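Local coordinates for protein (soluble lytic transglycosylase SLT70) (Escherichia coli, PDB 1QSA) that cleaves the glycosidic bonds between N-acetylmuramic acid and N-acetylglucosamine in peptidoglycan, leaving a 1,6-anhydro bond in the muramic acid residue, at residues P467-M472 and Y597-M602; P450-D455 and S479-K484; N544-S549 and T607-T612. All coordinates share one frame; numbering follows the deposited sequence.

Interaction 1: P467-M472 and Y597-M602; sequences PQSYAM and YYRYFM. With SO4 (sulfate ion), chain L; SO4 (sulfate ion), chain B.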
loop_
_atom_site.group_PDB
_atom_site.type_symbol
_atom_site.label_atom_id
_atom_site.label_comp_id
_atom_site.label_asym_id
_atom_site.label_seq_id
_atom_site.Cartn_x
_atom_site.Cartn_y
_atom_site.Cartn_z
ATOM N N PRO A 467 18.214 17.763 9.219
ATOM C CA PRO A 467 18.515 17.187 10.538
ATOM C C PRO A 467 18.618 15.655 10.468
ATOM O O PRO A 467 17.947 15.013 9.653
ATOM C CB PRO A 467 17.297 17.588 11.371
ATOM C CG PRO A 467 16.828 18.847 10.733
ATOM C CD PRO A 467 16.964 18.536 9.248
ATOM N N GLN A 468 19.458 15.067 11.312
ATOM C CA GLN A 468 19.579 13.602 11.350
ATOM C C GLN A 468 18.206 12.965 11.624
ATOM O O GLN A 468 17.820 12.006 10.961
ATOM C CB GLN A 468 20.560 13.162 12.431
ATOM C CG GLN A 468 20.825 11.651 12.399
ATOM C CD GLN A 468 21.622 11.175 13.594
ATOM O OE1 GLN A 468 22.457 11.908 14.121
ATOM N NE2 GLN A 468 21.369 9.945 14.029
ATOM N N SER A 469 17.470 13.517 12.586
ATOM C CA SER A 469 16.145 13.017 12.952
ATOM C C SER A 469 15.195 13.010 11.753
ATOM O O SER A 469 14.405 12.079 11.577
ATOM C CB SER A 469 15.556 13.875 14.085
ATOM O OG SER A 469 15.314 15.212 13.650
ATOM N N TYR A 470 15.308 14.038 10.922
ATOM C CA TYR A 470 14.465 14.176 9.749
ATOM C C TYR A 470 14.763 13.092 8.709
ATOM O O TYR A 470 13.831 12.495 8.157
ATOM C CB TYR A 470 14.609 15.582 9.162
ATOM C CG TYR A 470 13.795 15.787 7.918
ATOM C CD1 TYR A 470 12.419 15.509 7.906
ATOM C CD2 TYR A 470 14.400 16.205 6.729
ATOM C CE1 TYR A 470 11.665 15.636 6.731
ATOM C CE2 TYR A 470 13.659 16.339 5.557
ATOM C CZ TYR A 470 12.298 16.051 5.565
ATOM O OH TYR A 470 11.581 16.155 4.389
ATOM N N ALA A 471 16.047 12.856 8.425
ATOM C CA ALA A 471 16.437 11.799 7.473
ATOM C C ALA A 471 15.927 10.445 7.977
ATOM O O ALA A 471 15.421 9.621 7.207
ATOM C CB ALA A 471 17.942 11.758 7.302
ATOM N N MET A 472 16.023 10.232 9.286
ATOM C CA MET A 472 15.537 9.004 9.898
ATOM C C MET A 472 14.019 8.857 9.784
ATOM O O MET A 472 13.532 7.760 9.512
ATOM C CB MET A 472 16.013 8.907 11.349
ATOM C CG MET A 472 17.518 8.692 11.409
ATOM S SD MET A 472 18.224 8.720 13.058
ATOM C CE MET A 472 17.868 7.039 13.627
ATOM N N TYR A 597 8.976 12.191 17.029
ATOM C CA TYR A 597 9.298 11.006 17.826
ATOM C C TYR A 597 10.812 10.796 17.849
ATOM O O TYR A 597 11.383 10.531 18.898
ATOM C CB TYR A 597 8.643 9.752 17.249
ATOM C CG TYR A 597 7.140 9.753 17.251
ATOM C CD1 TYR A 597 6.420 10.422 18.236
ATOM C CD2 TYR A 597 6.427 9.082 16.245
ATOM C CE1 TYR A 597 5.024 10.426 18.226
ATOM C CE2 TYR A 597 5.043 9.089 16.222
ATOM C CZ TYR A 597 4.348 9.766 17.217
ATOM O OH TYR A 597 2.980 9.803 17.181
ATOM N N TYR A 598 11.462 10.931 16.690
ATOM C CA TYR A 598 12.910 10.762 16.623
ATOM C C TYR A 598 13.651 11.791 17.449
ATOM O O TYR A 598 14.609 11.457 18.153
ATOM C CB TYR A 598 13.400 10.703 15.167
ATOM C CG TYR A 598 13.334 9.280 14.644
ATOM C CD1 TYR A 598 14.186 8.305 15.159
ATOM C CD2 TYR A 598 12.348 8.876 13.747
ATOM C CE1 TYR A 598 14.051 6.952 14.807
ATOM C CE2 TYR A 598 12.202 7.513 13.388
ATOM C CZ TYR A 598 13.049 6.566 13.928
ATOM O OH TYR A 598 12.849 5.224 13.659
ATOM N N ARG A 599 13.184 13.036 17.411
ATOM C CA ARG A 599 13.808 14.084 18.210
ATOM C C ARG A 599 13.682 13.703 19.685
ATOM O O ARG A 599 14.656 13.799 20.426
ATOM C CB ARG A 599 13.163 15.450 17.931
ATOM C CG ARG A 599 13.672 16.059 16.619
ATOM C CD ARG A 599 12.957 17.352 16.259
ATOM N NE ARG A 599 13.044 18.334 17.342
ATOM C CZ ARG A 599 14.109 19.094 17.602
ATOM N NH1 ARG A 599 15.204 19.022 16.845
ATOM N NH2 ARG A 599 14.074 19.946 18.620
ATOM N N TYR A 600 12.518 13.190 20.082
ATOM C CA TYR A 600 12.314 12.792 21.466
ATOM C C TYR A 600 13.318 11.721 21.892
ATOM O O TYR A 600 13.979 11.861 22.929
ATOM C CB TYR A 600 10.882 12.288 21.702
ATOM C CG TYR A 600 10.685 11.780 23.112
ATOM C CD1 TYR A 600 10.421 12.663 24.156
ATOM C CD2 TYR A 600 10.831 10.422 23.411
ATOM C CE1 TYR A 600 10.308 12.204 25.466
ATOM C CE2 TYR A 600 10.725 9.957 24.717
ATOM C CZ TYR A 600 10.464 10.852 25.733
ATOM O OH TYR A 600 10.349 10.395 27.025
ATOM N N PHE A 601 13.443 10.661 21.092
ATOM C CA PHE A 601 14.361 9.580 21.420
ATOM C C PHE A 601 15.834 9.968 21.331
ATOM O O PHE A 601 16.695 9.276 21.868
ATOM C CB PHE A 601 14.020 8.322 20.612
ATOM C CG PHE A 601 12.736 7.676 21.044
ATOM C CD1 PHE A 601 12.590 7.193 22.349
ATOM C CD2 PHE A 601 11.656 7.585 20.174
ATOM C CE1 PHE A 601 11.382 6.635 22.782
ATOM C CE2 PHE A 601 10.443 7.028 20.595
ATOM C CZ PHE A 601 10.302 6.553 21.905
ATOM N N MET A 602 16.115 11.102 20.691
ATOM C CA MET A 602 17.477 11.609 20.585
ATOM C C MET A 602 17.758 12.634 21.698
ATOM O O MET A 602 18.841 13.221 21.754
ATOM C CB MET A 602 17.709 12.249 19.222
ATOM C CG MET A 602 17.715 11.251 18.083
ATOM S SD MET A 602 17.912 12.093 16.514
ATOM C CE MET A 602 17.470 10.795 15.407
HETATM S S SO4 L . 21.365 17.640 13.512
HETATM O O1 SO4 L . 21.421 16.513 12.565
HETATM O O2 SO4 L . 20.180 17.511 14.378
HETATM O O3 SO4 L . 22.576 17.643 14.351
HETATM O O4 SO4 L . 21.280 18.913 12.772
HETATM S S SO4 B . 1.297 7.799 14.753
HETATM O O1 SO4 B . 1.832 9.122 14.374
HETATM O O2 SO4 B . 1.854 7.404 16.062
HETATM O O3 SO4 B . -0.168 7.907 14.849
HETATM O O4 SO4 B . 1.635 6.787 13.736
HETATM O O HOH W 1 15.670 17.865 14.288
#

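Interaction 2: P450-D455 and S479-K484; sequences PLAYND and SAWNPK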
loop_
_atom_site.group_PDB
_atom_site.type_symbol
_atom_site.label_atom_id
_atom_site.label_comp_id
_atom_site.label_asym_id
_atom_site.label_seq_id
_atom_site.Cartn_x
_atom_site.Cartn_y
_atom_site.Cartn_z
ATOM N N PRO A 450 12.690 2.889 16.315
ATOM C CA PRO A 450 14.051 2.608 16.768
ATOM C C PRO A 450 15.094 3.507 16.112
ATOM O O PRO A 450 14.897 3.944 14.976
ATOM C CB PRO A 450 14.246 1.153 16.352
ATOM C CG PRO A 450 13.440 1.054 15.081
ATOM C CD PRO A 450 12.174 1.795 15.460
ATOM N N LEU A 451 16.202 3.756 16.817
ATOM C CA LEU A 451 17.292 4.579 16.294
ATOM C C LEU A 451 18.162 3.735 15.368
ATOM O O LEU A 451 19.348 3.494 15.630
ATOM C CB LEU A 451 18.132 5.161 17.437
ATOM C CG LEU A 451 17.359 6.101 18.364
ATOM C CD1 LEU A 451 18.284 6.605 19.471
ATOM C CD2 LEU A 451 16.772 7.269 17.579
ATOM N N ALA A 452 17.565 3.335 14.255
ATOM C CA ALA A 452 18.220 2.481 13.268
ATOM C C ALA A 452 19.327 3.155 12.454
ATOM O O ALA A 452 19.188 4.313 12.036
ATOM C CB ALA A 452 17.172 1.914 12.345
ATOM N N TYR A 453 20.442 2.442 12.272
ATOM C CA TYR A 453 21.590 2.915 11.505
ATOM C C TYR A 453 22.008 4.302 11.996
ATOM O O TYR A 453 22.388 5.162 11.209
ATOM C CB TYR A 453 21.222 2.957 10.001
ATOM C CG TYR A 453 20.696 1.639 9.482
ATOM C CD1 TYR A 453 21.582 0.625 9.103
ATOM C CD2 TYR A 453 19.323 1.392 9.402
ATOM C CE1 TYR A 453 21.114 -0.609 8.660
ATOM C CE2 TYR A 453 18.842 0.160 8.962
ATOM C CZ TYR A 453 19.754 -0.835 8.594
ATOM O OH TYR A 453 19.307 -2.059 8.165
ATOM N N ASN A 454 21.969 4.492 13.318
ATOM C CA ASN A 454 22.274 5.786 13.914
ATOM C C ASN A 454 23.589 6.413 13.456
ATOM O O ASN A 454 23.615 7.579 13.033
ATOM C CB ASN A 454 22.202 5.691 15.445
ATOM C CG ASN A 454 22.283 7.046 16.112
ATOM O OD1 ASN A 454 21.363 7.853 16.010
ATOM N ND2 ASN A 454 23.399 7.312 16.779
ATOM N N ASP A 455 24.676 5.648 13.536
ATOM C CA ASP A 455 25.994 6.138 13.121
ATOM C C ASP A 455 26.032 6.556 11.653
ATOM O O ASP A 455 26.602 7.594 11.325
ATOM C CB ASP A 455 27.076 5.085 13.376
ATOM C CG ASP A 455 27.297 4.816 14.857
ATOM O OD1 ASP A 455 27.004 5.710 15.681
ATOM O OD2 ASP A 455 27.760 3.700 15.192
ATOM N N SER A 479 10.567 2.738 4.325
ATOM C CA SER A 479 10.852 1.301 4.381
ATOM C C SER A 479 10.515 0.549 5.656
ATOM O O SER A 479 10.687 -0.681 5.695
ATOM C CB SER A 479 12.348 1.114 4.154
ATOM O OG SER A 479 13.058 1.676 5.249
ATOM N N ALA A 480 10.103 1.267 6.698
ATOM C CA ALA A 480 9.835 0.645 7.998
ATOM C C ALA A 480 11.107 -0.106 8.439
ATOM O O ALA A 480 11.068 -1.147 9.108
ATOM C CB ALA A 480 8.604 -0.277 7.957
ATOM N N TRP A 481 12.241 0.477 8.059
ATOM C CA TRP A 481 13.577 -0.018 8.365
ATOM C C TRP A 481 14.060 -1.309 7.706
ATOM O O TRP A 481 15.069 -1.863 8.131
ATOM C CB TRP A 481 13.819 -0.054 9.878
ATOM C CG TRP A 481 13.776 1.322 10.509
ATOM C CD1 TRP A 481 12.934 1.756 11.503
ATOM C CD2 TRP A 481 14.594 2.442 10.157
ATOM N NE1 TRP A 481 13.179 3.080 11.780
ATOM C CE2 TRP A 481 14.190 3.529 10.970
ATOM C CE3 TRP A 481 15.630 2.632 9.228
ATOM C CZ2 TRP A 481 14.785 4.791 10.881
ATOM C CZ3 TRP A 481 16.226 3.889 9.136
ATOM C CH2 TRP A 481 15.796 4.957 9.964
ATOM N N ASN A 482 13.365 -1.795 6.675
ATOM C CA ASN A 482 13.854 -2.995 5.979
ATOM C C ASN A 482 14.740 -2.483 4.828
ATOM O O ASN A 482 14.233 -1.898 3.871
ATOM C CB ASN A 482 12.677 -3.812 5.445
ATOM C CG ASN A 482 13.114 -4.996 4.607
ATOM O OD1 ASN A 482 14.300 -5.193 4.357
ATOM N ND2 ASN A 482 12.149 -5.798 4.183
ATOM N N PRO A 483 16.072 -2.700 4.905
ATOM C CA PRO A 483 16.989 -2.230 3.854
ATOM C C PRO A 483 16.906 -2.963 2.518
ATOM O O PRO A 483 17.472 -2.501 1.528
ATOM C CB PRO A 483 18.375 -2.428 4.489
ATOM C CG PRO A 483 18.184 -3.632 5.357
ATOM C CD PRO A 483 16.796 -3.434 5.964
ATOM N N LYS A 484 16.208 -4.096 2.500
ATOM C CA LYS A 484 16.104 -4.921 1.299
ATOM C C LYS A 484 14.773 -4.826 0.562
ATOM O O LYS A 484 14.589 -5.478 -0.473
ATOM C CB LYS A 484 16.377 -6.388 1.680
ATOM C CG LYS A 484 17.640 -6.585 2.525
ATOM C CD LYS A 484 18.887 -6.127 1.790
ATOM C CE LYS A 484 20.137 -6.222 2.666
ATOM N NZ LYS A 484 21.343 -5.767 1.905
#

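Interaction 3: N544-S549 and T607-T612; sequences NRIFSS and TLMSAT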
loop_
_atom_site.group_PDB
_atom_site.type_symbol
_atom_site.label_atom_id
_atom_site.label_comp_id
_atom_site.label_asym_id
_atom_site.label_seq_id
_atom_site.Cartn_x
_atom_site.Cartn_y
_atom_site.Cartn_z
ATOM N N ASN A 544 12.505 23.806 4.526
ATOM C CA ASN A 544 11.174 23.599 5.093
ATOM C C ASN A 544 10.796 22.128 4.900
ATOM O O ASN A 544 10.718 21.655 3.773
ATOM C CB ASN A 544 10.192 24.533 4.375
ATOM C CG ASN A 544 8.779 24.403 4.895
ATOM O OD1 ASN A 544 8.168 23.336 4.786
ATOM N ND2 ASN A 544 8.236 25.497 5.438
ATOM N N ARG A 545 10.576 21.419 6.005
ATOM C CA ARG A 545 10.273 19.990 5.967
ATOM C C ARG A 545 8.934 19.626 5.339
ATOM O O ARG A 545 8.755 18.504 4.865
ATOM C CB ARG A 545 10.434 19.364 7.351
ATOM C CG ARG A 545 11.890 19.409 7.855
ATOM C CD ARG A 545 11.954 18.996 9.326
ATOM N NE ARG A 545 10.975 19.788 10.069
ATOM C CZ ARG A 545 10.041 19.286 10.873
ATOM N NH1 ARG A 545 10.011 17.986 11.157
ATOM N NH2 ARG A 545 9.165 20.109 11.448
ATOM N N ILE A 546 7.990 20.561 5.320
ATOM C CA ILE A 546 6.712 20.258 4.680
ATOM C C ILE A 546 6.980 20.140 3.178
ATOM O O ILE A 546 6.580 19.163 2.540
ATOM C CB ILE A 546 5.656 21.372 4.957
ATOM C CG1 ILE A 546 5.265 21.346 6.443
ATOM C CG2 ILE A 546 4.423 21.187 4.057
ATOM C CD1 ILE A 546 4.374 22.522 6.875
ATOM N N PHE A 547 7.689 21.132 2.634
ATOM C CA PHE A 547 8.016 21.142 1.205
ATOM C C PHE A 547 8.954 20.012 0.793
ATOM O O PHE A 547 8.708 19.342 -0.211
ATOM C CB PHE A 547 8.634 22.485 0.787
ATOM C CG PHE A 547 7.772 23.687 1.089
ATOM C CD1 PHE A 547 6.394 23.574 1.157
ATOM C CD2 PHE A 547 8.359 24.940 1.311
ATOM C CE1 PHE A 547 5.599 24.681 1.441
ATOM C CE2 PHE A 547 7.574 26.058 1.598
ATOM C CZ PHE A 547 6.192 25.928 1.661
ATOM N N SER A 548 10.005 19.760 1.574
ATOM C CA SER A 548 10.940 18.704 1.202
ATOM C C SER A 548 10.316 17.318 1.281
ATOM O O SER A 548 10.612 16.461 0.454
ATOM C CB SER A 548 12.233 18.759 2.029
ATOM O OG SER A 548 11.948 18.711 3.410
ATOM N N SER A 549 9.435 17.106 2.260
ATOM C CA SER A 549 8.781 15.812 2.392
ATOM C C SER A 549 7.826 15.620 1.218
ATOM O O SER A 549 7.796 14.566 0.610
ATOM C CB SER A 549 8.036 15.698 3.732
ATOM O OG SER A 549 8.952 15.806 4.822
ATOM N N THR A 607 8.836 19.514 19.421
ATOM C CA THR A 607 7.867 20.477 18.883
ATOM C C THR A 607 7.618 20.094 17.419
ATOM O O THR A 607 8.556 19.809 16.689
ATOM C CB THR A 607 8.404 21.918 18.965
ATOM O OG1 THR A 607 8.833 22.184 20.312
ATOM C CG2 THR A 607 7.307 22.932 18.573
ATOM N N LEU A 608 6.363 20.089 16.994
ATOM C CA LEU A 608 6.039 19.660 15.632
ATOM C C LEU A 608 6.721 20.390 14.480
ATOM O O LEU A 608 7.192 19.756 13.525
ATOM C CB LEU A 608 4.525 19.667 15.415
ATOM C CG LEU A 608 4.105 19.082 14.059
ATOM C CD1 LEU A 608 4.335 17.574 14.047
ATOM C CD2 LEU A 608 2.650 19.420 13.781
ATOM N N MET A 609 6.699 21.718 14.532
ATOM C CA MET A 609 7.299 22.540 13.484
ATOM C C MET A 609 8.235 23.585 14.072
ATOM O O MET A 609 8.081 24.006 15.226
ATOM C CB MET A 609 6.206 23.276 12.678
ATOM C CG MET A 609 5.202 22.355 11.987
ATOM S SD MET A 609 4.154 23.258 10.839
ATOM C CE MET A 609 2.791 22.140 10.620
ATOM N N SER A 610 9.198 24.012 13.262
ATOM C CA SER A 610 10.127 25.065 13.668
ATOM C C SER A 610 9.329 26.371 13.637
ATOM O O SER A 610 8.255 26.439 13.027
ATOM C CB SER A 610 11.300 25.156 12.684
ATOM O OG SER A 610 10.896 25.677 11.426
ATOM N N ALA A 611 9.840 27.409 14.287
ATOM C CA ALA A 611 9.146 28.699 14.294
ATOM C C ALA A 611 8.983 29.198 12.857
ATOM O O ALA A 611 7.941 29.732 12.496
ATOM C CB ALA A 611 9.942 29.715 15.099
ATOM N N THR A 612 10.002 28.970 12.032
ATOM C CA THR A 612 9.965 29.405 10.637
ATOM C C THR A 612 8.903 28.655 9.828
ATOM O O THR A 612 8.118 29.270 9.097
ATOM C CB THR A 612 11.360 29.293 9.994
ATOM O OG1 THR A 612 12.257 30.179 10.689
ATOM C CG2 THR A 612 11.312 29.694 8.528
HETATM O O HOH W 2 8.204 17.333 13.372
#

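Interaction 1: P467-M472 and Y597-M602
Ser469 and Met472, on one side of helix 468-479, meet Tyr598 and Arg599 near the end of helix 582-601 and Met602 just beyond it. The contact illustrates two helices packing through a small residue at their nearest point: the axes of the short segments approach to 8.9 Å at 130°, and Ser469 CB lies 4.0 Å from Tyr598 CB. The tight part is built on sulfur and ring. Met472 CB stands over the centre of the Tyr598 ring in a CH-pi contact, 4.2 Å from the centroid and 7° off the normal, while its sulfur sits obliquely to the ring, a Met-aromatic pair. The bend at chi3 (81°) swings CE of Met472 to 4.0 Å from Tyr598 CE1. The two methionines reach tip to tip, and Met602 CE also lies 3.6 Å from Ser469 CA. The looser side faces the partly exposed Arg599. Here Ser469 OG packs 3.5 Å from Arg599 CG, and a water 2.8 Å from Ser469 OG donates to that hydroxyl and accepts from Arg599 NH1. Both side chains have further partners, Asp595 for the serine hydroxyl and the Lys605 carbonyl for Arg599 NH2; a sulfate takes the backbone N-H of Gln468 at the helix start. The pairing thus joins the helix that carries the predicted catalytic Glu478 to a long C-terminal helix. Its chemistry implies that sulfur, methyl and ring contacts probably hold the Met472-Tyr598 side, whereas on the Arg599 side the polar link to Ser469 runs through a water.

Interaction 2: P450-D455 and S479-K484
Trp481, just past the end of the helix that carries the predicted catalytic Glu478, is the centre of a buried packing site made by Pro450, Ala452 and Tyr453. Two turns supply the contact, a type II turn from Leu451 to Asn454 and a type I' turn from Ser479 to Asn482, and together they exemplify how tight turns can deliver side chains to a shared core. Ala452 CB stands over the six-membered ring of the indole, 3.5 Å from its centroid and 15° off the normal, a CH-pi contact close enough to bring CB to 3.4 Å from Trp481 CD2. Pro450 slides past the pyrrole side, its CG 3.7 Å from Trp481 CD1. At the benzo side Tyr453 also passes the indole in the opposite direction: Trp481 CE3 lies at the edge of the phenol ring, near its plane and 3.9 Å from Tyr453 CD2. The phenol then crosses Pro483 at about a right angle, with Tyr453 OH 3.4 Å from Pro483 CG. Past the tryptophan, an Asx turn steadies the chain, Lys484 N donating to Asn482 OD1 over 2.9 Å from above the carbonyl plane. Asn482 ND2 in turn bonds Asn398, tying the loop to helix 397-408. The indole N-H has a partner: Trp481 NE1 and Pro450 O are both hydrogen-bonded to the Tyr598 hydroxyl. The chemistry implies a division of labour: apolar contact over one face and obliquely from Pro450 and Tyr453 seats the indole, and the Tyr598 hydroxyl satisfies its N-H and, with the packing, probably limits its turning.

Interaction 3: N544-S549 and T607-T612
Leu608, first of the touching residues along 607-612, offers its carbonyl to Arg545 at the start of helix 545-554. Arg545 NH2 lies 2.9 Å from Leu608 O, in the carbonyl plane and on a lone pair, with an N-H...O angle of 156°, while the oxygen sits 7° out of the guanidinium plane. A water accepts from Arg545 NH1 and donates to the same Leu608 O at 2.6 Å, so the carbonyl is reached both directly and through solvent. The leucine side chain turns to other company, packing on Leu592 and on helix 351-359. Met609 follows. Its CA lies 3.7 Å from Arg545 NH2, near the guanidinium plane, and its extended side chain crosses Ile546 obliquely, with Met609 SD 4.0 Å from Ile546 CD1; this is the apolar half of the contact. Next, Ser610 serves as N-cap of helix 611-615, and its backbone N bonds Glu613, a pattern consistent with a capping box. Glu613 also forms a salt bridge with Arg545 NH2, as Asp595 does with NH1. Across the contact, Asn544 caps its own helix, Phe547 N donating to Asn544 OD1 at 3.1 Å. An alanine in place of Arg545 would probably leave Leu608 O without its direct donor and deprive both Asp595 and Glu613 of their cationic mate. The case is a worked example of one arginine tying several chain parts together: a helix start, the loop before helix 611-615 and the long helix 582-601 converge on a single guanidinium. Chemically, the two carboxylates probably offset the charge of the buried guanidinium and, with the in-plane carbonyl, are likely to hold its orientation.

Read from the N terminus, interaction 2 opens at 450-455 and interaction 1 opens at 467-472 before 479-484 closes the first loop, so these two cross. Interaction 3 then opens at 544-549; interaction 1 closes at 597-602, and interaction 3 only at 607-612, a second crossing. Interactions 2 and 3 are in series and do not touch. Interaction 1 is therefore the link between the other two: its residue Tyr598 reaches interaction 2, and Tyr470 bonds Ser548 and Ser549 of interaction 3. Together they bind helix 468-479, helix 545-554 and helix 582-601 of the lysozyme-like domain to the turn at 450-455 and the loop leading into helix 611-615.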